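Local atomic coordinates of 2,4-dihydroxyhept-2-ene-1,7-dioic acid aldolase (Kordia algicida OT-1, PDB entry 6BDE), a protein that binds heme b and, as an H-NOX protein, probably senses nitric oxide or oxygen in signalling. Residues 25-31 against 50-55; 4-9 against 70-74. The protein carries 1 engineered substitution. The contacts are given in a common frame with arbitrary orientation. Residues are numbered along the deposited sequence.

Contact 1 (25-31 against 50-55)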
loop_
_atom_site.group_PDB
_atom_site.type_symbol
_atom_site.label_atom_id
_atom_site.label_comp_id
_atom_site.label_asym_id
_atom_site.label_seq_id
_atom_site.Cartn_x
_atom_site.Cartn_y
_atom_site.Cartn_z
ATOM N N ILE A 25 19.601 -6.296 4.981
ATOM C CA ILE A 25 18.570 -5.704 5.827
ATOM C C ILE A 25 18.012 -6.733 6.801
ATOM O O ILE A 25 17.538 -6.376 7.886
ATOM C CB ILE A 25 17.457 -5.074 4.968
ATOM C CG1 ILE A 25 16.706 -6.144 4.173
ATOM C CG2 ILE A 25 18.037 -4.021 4.036
ATOM C CD1 ILE A 25 15.490 -5.616 3.440
ATOM N N ILE A 26 18.060 -8.019 6.443
ATOM C CA ILE A 26 17.654 -9.063 7.377
ATOM C C ILE A 26 18.695 -9.221 8.477
ATOM O O ILE A 26 18.356 -9.376 9.656
ATOM C CB ILE A 26 17.411 -10.385 6.625
ATOM C CG1 ILE A 26 16.083 -10.333 5.870
ATOM C CG2 ILE A 26 17.431 -11.566 7.585
ATOM C CD1 ILE A 26 15.780 -11.589 5.085
ATOM N N THR A 27 19.979 -9.173 8.113
ATOM C CA THR A 27 21.036 -9.288 9.113
ATOM C C THR A 27 21.036 -8.090 10.058
ATOM O O THR A 27 21.214 -8.252 11.272
ATOM C CB THR A 27 22.392 -9.444 8.420
ATOM O OG1 THR A 27 22.491 -10.760 7.858
ATOM C CG2 THR A 27 23.533 -9.241 9.404
ATOM N N GLN A 28 20.813 -6.883 9.528
ATOM C CA GLN A 28 20.730 -5.688 10.362
ATOM C C GLN A 28 19.483 -5.652 11.238
ATOM O O GLN A 28 19.379 -4.763 12.089
ATOM C CB GLN A 28 20.761 -4.425 9.494
ATOM C CG GLN A 28 21.998 -4.262 8.635
ATOM C CD GLN A 28 21.846 -3.155 7.609
ATOM O OE1 GLN A 28 20.882 -3.129 6.843
ATOM N NE2 GLN A 28 22.799 -2.230 7.592
ATOM N N SER A 29 18.547 -6.584 11.055
ATOM C CA SER A 29 17.261 -6.561 11.734
ATOM C C SER A 29 17.094 -7.781 12.637
ATOM O O SER A 29 17.512 -8.893 12.295
ATOM C CB SER A 29 16.105 -6.517 10.724
ATOM O OG SER A 29 16.162 -5.361 9.905
ATOM N N GLU A 30 16.475 -7.554 13.799
ATOM C CA GLU A 30 16.057 -8.621 14.713
ATOM C C GLU A 30 14.676 -8.242 15.238
ATOM O O GLU A 30 14.598 -7.334 16.070
ATOM C CB GLU A 30 17.050 -8.796 15.864
ATOM C CG GLU A 30 18.519 -8.870 15.437
ATOM C CD GLU A 30 19.311 -7.673 15.932
ATOM O OE1 GLU A 30 19.263 -6.610 15.266
ATOM O OE2 GLU A 30 19.980 -7.781 16.984
ATOM N N LEU A 31 13.568 -8.876 14.795
ATOM C CA LEU A 31 13.294 -10.015 13.866
ATOM C C LEU A 31 13.192 -11.358 14.599
ATOM O O LEU A 31 14.112 -12.178 14.579
ATOM C CB LEU A 31 14.284 -10.142 12.697
ATOM C CG LEU A 31 13.685 -9.704 11.362
ATOM C CD1 LEU A 31 13.152 -8.275 11.461
ATOM C CD2 LEU A 31 14.697 -9.848 10.232
ATOM N N GLN A 50 11.604 -2.405 10.682
ATOM C CA GLN A 50 13.051 -2.585 10.684
ATOM C C GLN A 50 13.575 -2.799 9.270
ATOM O O GLN A 50 14.594 -2.220 8.877
ATOM C CB GLN A 50 13.435 -3.767 11.576
ATOM C CG GLN A 50 13.281 -3.520 13.062
ATOM C CD GLN A 50 13.818 -4.670 13.892
ATOM O OE1 GLN A 50 15.029 -4.844 14.021
ATOM N NE2 GLN A 50 12.914 -5.466 14.453
ATOM N N LEU A 51 12.890 -3.642 8.493
ATOM C CA LEU A 51 13.318 -3.906 7.124
ATOM C C LEU A 51 13.279 -2.640 6.280
ATOM O O LEU A 51 14.173 -2.404 5.459
ATOM C CB LEU A 51 12.438 -4.992 6.502
ATOM C CG LEU A 51 12.496 -6.379 7.147
ATOM C CD1 LEU A 51 11.465 -7.304 6.518
ATOM C CD2 LEU A 51 13.892 -6.971 7.031
ATOM N N LEU A 52 12.256 -1.805 6.476
ATOM C CA LEU A 52 12.146 -0.574 5.702
ATOM C C LEU A 52 13.206 0.439 6.117
ATOM O O LEU A 52 13.830 1.077 5.262
ATOM C CB LEU A 52 10.746 0.022 5.857
ATOM C CG LEU A 52 9.595 -0.755 5.217
ATOM C CD1 LEU A 52 8.261 -0.308 5.794
ATOM C CD2 LEU A 52 9.610 -0.589 3.705
ATOM N N GLN A 53 13.424 0.599 7.425
ATOM C CA GLN A 53 14.401 1.576 7.897
ATOM C C GLN A 53 15.813 1.198 7.468
ATOM O O GLN A 53 16.611 2.068 7.099
ATOM C CB GLN A 53 14.318 1.707 9.418
ATOM C CG GLN A 53 13.105 2.480 9.911
ATOM C CD GLN A 53 12.955 2.426 11.419
ATOM O OE1 GLN A 53 13.604 1.623 12.091
ATOM N NE2 GLN A 53 12.096 3.282 11.960
ATOM N N ASN A 54 16.142 -0.095 7.510
ATOM C CA ASN A 54 17.480 -0.526 7.118
ATOM C C ASN A 54 17.666 -0.445 5.609
ATOM O O ASN A 54 18.751 -0.097 5.130
ATOM C CB ASN A 54 17.743 -1.944 7.621
ATOM C CG ASN A 54 18.064 -1.985 9.102
ATOM O OD1 ASN A 54 18.853 -1.182 9.600
ATOM N ND2 ASN A 54 17.453 -2.924 9.816
ATOM N N LEU A 55 16.620 -0.765 4.842
ATOM C CA LEU A 55 16.698 -0.623 3.392
ATOM C C LEU A 55 16.865 0.838 2.995
ATOM O O LEU A 55 17.629 1.157 2.076
ATOM C CB LEU A 55 15.451 -1.217 2.736
ATOM C CG LEU A 55 15.411 -1.207 1.206
ATOM C CD1 LEU A 55 16.447 -2.157 0.635
ATOM C CD2 LEU A 55 14.020 -1.560 0.701
#
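Where helix 19-27 runs out into a loop, Ile25 and Ser29 lie against helix 45-59 opposite Asn54 and Gln50, with CA atoms 5.4 Å apart for Ile25 and Asn54 and 5.9 Å for Ser29 and Gln50. Ile25 is the main bump, sitting over Leu51, Asn54 and Leu55: its CG2 presses to 3.6 Å from Leu55 N, 4.0 Å from Leu55 CB and 3.9 Å from Asn54 C, while its CG1 meets Leu51 CD2 at 4.1 Å. Leu51 in turn sends its CD2 methyl into a hollow bordered by Ile25, Ile26 CG1 at 4.2 Å and Leu31 CD2 at 4.4 Å. Beside this apolar patch sits the small Ser29, whose OG donates to Ile25 O (2.6 Å) and accepts from Asn54 ND2 (2.8 Å), so the turn after the helix is tied to the facing helix. Gln28 OE1 packs 3.4 Å from Asn54 CB but is hydrogen-bonded to Asn58 beyond. At the loop end Gln50 pairs with Glu30 as a backbone peptide would: Glu30 N gives to Gln50 OE1 (3.1 Å) and Gln50 NE2 to Glu30 O (3.0 Å), the carbonyl of the cis peptide joining Glu30 to Leu31. The contact joins the C-terminal end of helix 19-27 and the loop after it to helix 45-59, in the helical N-terminal part of the H-NOX fold, away from the heme.

Contact 2 (4-9 against 70-74). Engineered in segment 70-74: Gly71 (natural residue Ala). With HEM (protoporphyrin IX containing Fe), chain B.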
loop_
_atom_site.group_PDB
_atom_site.type_symbol
_atom_site.label_atom_id
_atom_site.label_comp_id
_atom_site.label_asym_id
_atom_site.label_seq_id
_atom_site.Cartn_x
_atom_site.Cartn_y
_atom_site.Cartn_z
ATOM N N ILE A 4 2.191 -12.426 3.400
ATOM C CA ILE A 4 2.206 -12.085 1.979
ATOM C C ILE A 4 2.810 -10.704 1.766
ATOM O O ILE A 4 3.461 -10.452 0.744
ATOM C CB ILE A 4 0.784 -12.187 1.390
ATOM C CG1 ILE A 4 0.786 -11.837 -0.101
ATOM C CG2 ILE A 4 -0.187 -11.298 2.157
ATOM C CD1 ILE A 4 1.432 -12.889 -0.973
ATOM N N ILE A 5 2.625 -9.797 2.726
ATOM C CA ILE A 5 3.232 -8.474 2.623
ATOM C C ILE A 5 4.746 -8.573 2.743
ATOM O O ILE A 5 5.485 -7.850 2.065
ATOM C CB ILE A 5 2.636 -7.533 3.685
ATOM C CG1 ILE A 5 1.109 -7.569 3.625
ATOM C CG2 ILE A 5 3.138 -6.113 3.484
ATOM C CD1 ILE A 5 0.544 -7.102 2.302
ATOM N N PHE A 6 5.235 -9.475 3.598
ATOM C CA PHE A 6 6.676 -9.642 3.760
ATOM C C PHE A 6 7.295 -10.309 2.537
ATOM O O PHE A 6 8.328 -9.859 2.029
ATOM C CB PHE A 6 6.972 -10.460 5.019
ATOM C CG PHE A 6 6.814 -9.689 6.298
ATOM C CD1 PHE A 6 7.857 -8.924 6.796
ATOM C CD2 PHE A 6 5.627 -9.739 7.009
ATOM C CE1 PHE A 6 7.714 -8.218 7.977
ATOM C CE2 PHE A 6 5.478 -9.035 8.189
ATOM C CZ PHE A 6 6.523 -8.273 8.674
ATOM N N THR A 7 6.673 -11.387 2.050
ATOM C CA THR A 7 7.259 -12.148 0.950
ATOM C C THR A 7 7.315 -11.326 -0.333
ATOM O O THR A 7 8.331 -11.333 -1.039
ATOM C CB THR A 7 6.472 -13.439 0.725
ATOM O OG1 THR A 7 5.106 -13.125 0.424
ATOM C CG2 THR A 7 6.525 -14.320 1.966
ATOM N N GLU A 8 6.233 -10.612 -0.652
ATOM C CA GLU A 8 6.226 -9.783 -1.854
ATOM C C GLU A 8 7.191 -8.611 -1.732
ATOM O O GLU A 8 7.772 -8.183 -2.736
ATOM C CB GLU A 8 4.813 -9.275 -2.137
ATOM C CG GLU A 8 3.820 -10.363 -2.518
ATOM C CD GLU A 8 4.078 -10.939 -3.898
ATOM O OE1 GLU A 8 4.752 -10.271 -4.710
ATOM O OE2 GLU A 8 3.602 -12.062 -4.171
ATOM N N PHE A 9 7.375 -8.085 -0.519
ATOM C CA PHE A 9 8.297 -6.970 -0.322
ATOM C C PHE A 9 9.738 -7.406 -0.550
ATOM O O PHE A 9 10.477 -6.766 -1.308
ATOM C CB PHE A 9 8.122 -6.390 1.083
ATOM C CG PHE A 9 9.199 -5.420 1.482
ATOM C CD1 PHE A 9 9.240 -4.146 0.942
ATOM C CD2 PHE A 9 10.167 -5.782 2.406
ATOM C CE1 PHE A 9 10.230 -3.251 1.311
ATOM C CE2 PHE A 9 11.160 -4.892 2.778
ATOM C CZ PHE A 9 11.190 -3.624 2.230
ATOM N N TYR A 70 6.467 -0.141 -3.655
ATOM C CA TYR A 70 5.899 -1.415 -3.229
ATOM C C TYR A 70 4.381 -1.419 -3.368
ATOM O O TYR A 70 3.797 -2.416 -3.811
ATOM C CB TYR A 70 6.306 -1.722 -1.789
ATOM C CG TYR A 70 5.791 -3.051 -1.287
ATOM C CD1 TYR A 70 5.782 -4.168 -2.111
ATOM C CD2 TYR A 70 5.313 -3.189 0.009
ATOM C CE1 TYR A 70 5.310 -5.385 -1.662
ATOM C CE2 TYR A 70 4.839 -4.403 0.468
ATOM C CZ TYR A 70 4.841 -5.497 -0.372
ATOM O OH TYR A 70 4.371 -6.710 0.077
ATOM N N GLY A 71 3.726 -0.319 -2.994
ATOM C CA GLY A 71 2.280 -0.248 -3.133
ATOM C C GLY A 71 1.824 -0.388 -4.572
ATOM O O GLY A 71 0.806 -1.027 -4.853
ATOM N N GLU A 72 2.571 0.204 -5.505
ATOM C CA GLU A 72 2.251 0.029 -6.917
ATOM C C GLU A 72 2.459 -1.416 -7.350
ATOM O O GLU A 72 1.668 -1.955 -8.133
ATOM C CB GLU A 72 3.096 0.977 -7.769
ATOM C CG GLU A 72 2.812 2.448 -7.516
ATOM C CD GLU A 72 3.389 3.352 -8.586
ATOM O OE1 GLU A 72 4.311 2.916 -9.307
ATOM O OE2 GLU A 72 2.915 4.502 -8.708
ATOM N N HIS A 73 3.511 -2.063 -6.840
ATOM C CA HIS A 73 3.754 -3.459 -7.187
ATOM C C HIS A 73 2.692 -4.372 -6.591
ATOM O O HIS A 73 2.302 -5.368 -7.213
ATOM C CB HIS A 73 5.145 -3.886 -6.717
ATOM C CG HIS A 73 5.358 -5.368 -6.729
ATOM N ND1 HIS A 73 5.505 -6.089 -7.894
ATOM C CD2 HIS A 73 5.441 -6.265 -5.718
ATOM C CE1 HIS A 73 5.673 -7.366 -7.601
ATOM N NE2 HIS A 73 5.638 -7.500 -6.287
ATOM N N PHE A 74 2.209 -4.053 -5.388
ATOM C CA PHE A 74 1.229 -4.914 -4.737
ATOM C C PHE A 74 -0.119 -4.904 -5.445
ATOM O O PHE A 74 -0.897 -5.849 -5.279
ATOM C CB PHE A 74 1.046 -4.510 -3.273
ATOM C CG PHE A 74 0.359 -5.556 -2.442
ATOM C CD1 PHE A 74 1.033 -6.701 -2.048
ATOM C CD2 PHE A 74 -0.965 -5.402 -2.065
ATOM C CE1 PHE A 74 0.402 -7.669 -1.289
ATOM C CE2 PHE A 74 -1.601 -6.366 -1.304
ATOM C CZ PHE A 74 -0.917 -7.501 -0.917
HETATM C CHA HEM B . -2.914 -3.703 4.223
HETATM C CHB HEM B . -5.615 -6.907 0.770
HETATM C CHC HEM B . -7.320 -2.477 -2.032
HETATM C CHD HEM B . -4.407 0.724 1.284
HETATM C C1A HEM B . -3.719 -4.797 3.194
HETATM C C2A HEM B . -3.248 -6.100 3.477
HETATM C C3A HEM B . -3.917 -6.883 2.626
HETATM C C4A HEM B . -4.731 -5.995 1.894
HETATM C CMA HEM B . -3.825 -8.401 2.484
HETATM C CAA HEM B . -2.231 -6.525 4.536
HETATM C CBA HEM B . -2.993 -6.802 5.836
HETATM C CGA HEM B . -2.070 -7.364 6.913
HETATM O O1A HEM B . -2.559 -7.831 7.976
HETATM O O2A HEM B . -0.822 -7.366 6.744
HETATM C C1B HEM B . -6.217 -5.762 -0.263
HETATM C C2B HEM B . -6.827 -6.218 -1.603
HETATM C C3B HEM B . -7.244 -5.029 -2.271
HETATM C C4B HEM B . -6.884 -3.918 -1.329
HETATM C CMB HEM B . -6.964 -7.657 -2.101
HETATM C CAB HEM B . -7.925 -4.894 -3.629
HETATM C CBB HEM B . -9.060 -5.514 -3.876
HETATM C C1C HEM B . -6.431 -1.347 -1.104
HETATM C C2C HEM B . -6.363 -0.102 -1.768
HETATM C C3C HEM B . -5.644 0.681 -0.946
HETATM C C4C HEM B . -5.336 -0.142 0.154
HETATM C CMC HEM B . -6.973 0.271 -3.117
HETATM C CAC HEM B . -5.259 2.143 -1.149
HETATM C CBC HEM B . -5.910 3.083 -0.500
HETATM C C1D HEM B . -3.822 -0.496 2.271
HETATM C C2D HEM B . -2.704 0.054 3.124
HETATM C C3D HEM B . -2.274 -1.049 3.911
HETATM C C4D HEM B . -3.158 -2.245 3.496
HETATM C CMD HEM B . -2.160 1.480 3.158
HETATM C CAD HEM B . -1.160 -1.041 4.958
HETATM C CBD HEM B . -1.709 -1.353 6.347
HETATM C CGD HEM B . -1.952 -0.044 7.091
HETATM O O1D HEM B . -1.926 1.045 6.459
HETATM O O2D HEM B . -2.182 -0.062 8.328
HETATM N NA HEM B . -4.623 -4.617 2.140
HETATM N NB HEM B . -6.162 -4.234 -0.068
HETATM N NC HEM B . -5.744 -1.483 0.108
HETATM N ND HEM B . -4.151 -1.946 2.353
HETATM FE FE HEM B . -5.611 -3.000 1.434
#
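A tyrosine hydroxyl reaching the backbone of a neighbouring helix is the striking feature here: Tyr70 OH lies only 2.5 Å from Ile5 O, a short but weak hydrogen bond. Ile5 O also accepts the helical bond from Phe9 N (3.2 Å), so the phenol joins a carbonyl already in use. The long side chain spans a wide gap, since the local axes of 4-9 and 70-74 approach no nearer than 10.9 Å and their directions differ by 106°. Phe9 covers the tyrosine ring: its CB stands 4.0 Å from the Tyr70 ring centroid in a CH-pi contact, and its own ring meets that face edge-on, in a T-shaped pair with centroids 5.6 Å apart and planes at 68°. Farther along, His73 NE2 makes a weak hydrogen bond to Glu8 OE1 (3.3 Å). Phe74 closes the heme side of the crossing, with Ile5 CD1 3.6 Å from Phe74 CZ and Ile4 CG1 4.4 Å from Phe74 CE1. Ile5 CD1 is also 3.6 Å from HEM CAA, making the contact part of the heme pocket wall. Gly71, engineered in place of the natural alanine, makes no contact with 4-9. Around the crossing, Phe9 packs on helix 45-59 through Met48, Leu52 and Leu55, Tyr70 meets Phe142 of helix 140-153, and Glu72 OE2 is hydrogen-bonded to Asn148 ND2 of that same helix, which precedes strand 158-164 of the antiparallel sheet.

Contact 2 lies near the middle of the chain, its centre about 8 Å from the chain's centre, and helps wall the heme; contact 1 is peripheral, about 19 Å from centre to centre. Both are partly buried, but contact 1 brings a helix end and loop against a helix through hydrogen bonds of side-chain amides beside an aliphatic patch, whereas contact 2 crosses two helices with aromatic rings and weak polar links. They share no helix, yet Phe9 of contact 2 packs against Leu51, Leu52 and Leu55 of contact 1, with Leu52 CD2 and Phe9 CE1 3.6 Å apart, so helix 45-59 borders both. Along the chain, contact 1 is nested between 4-9 and 70-74.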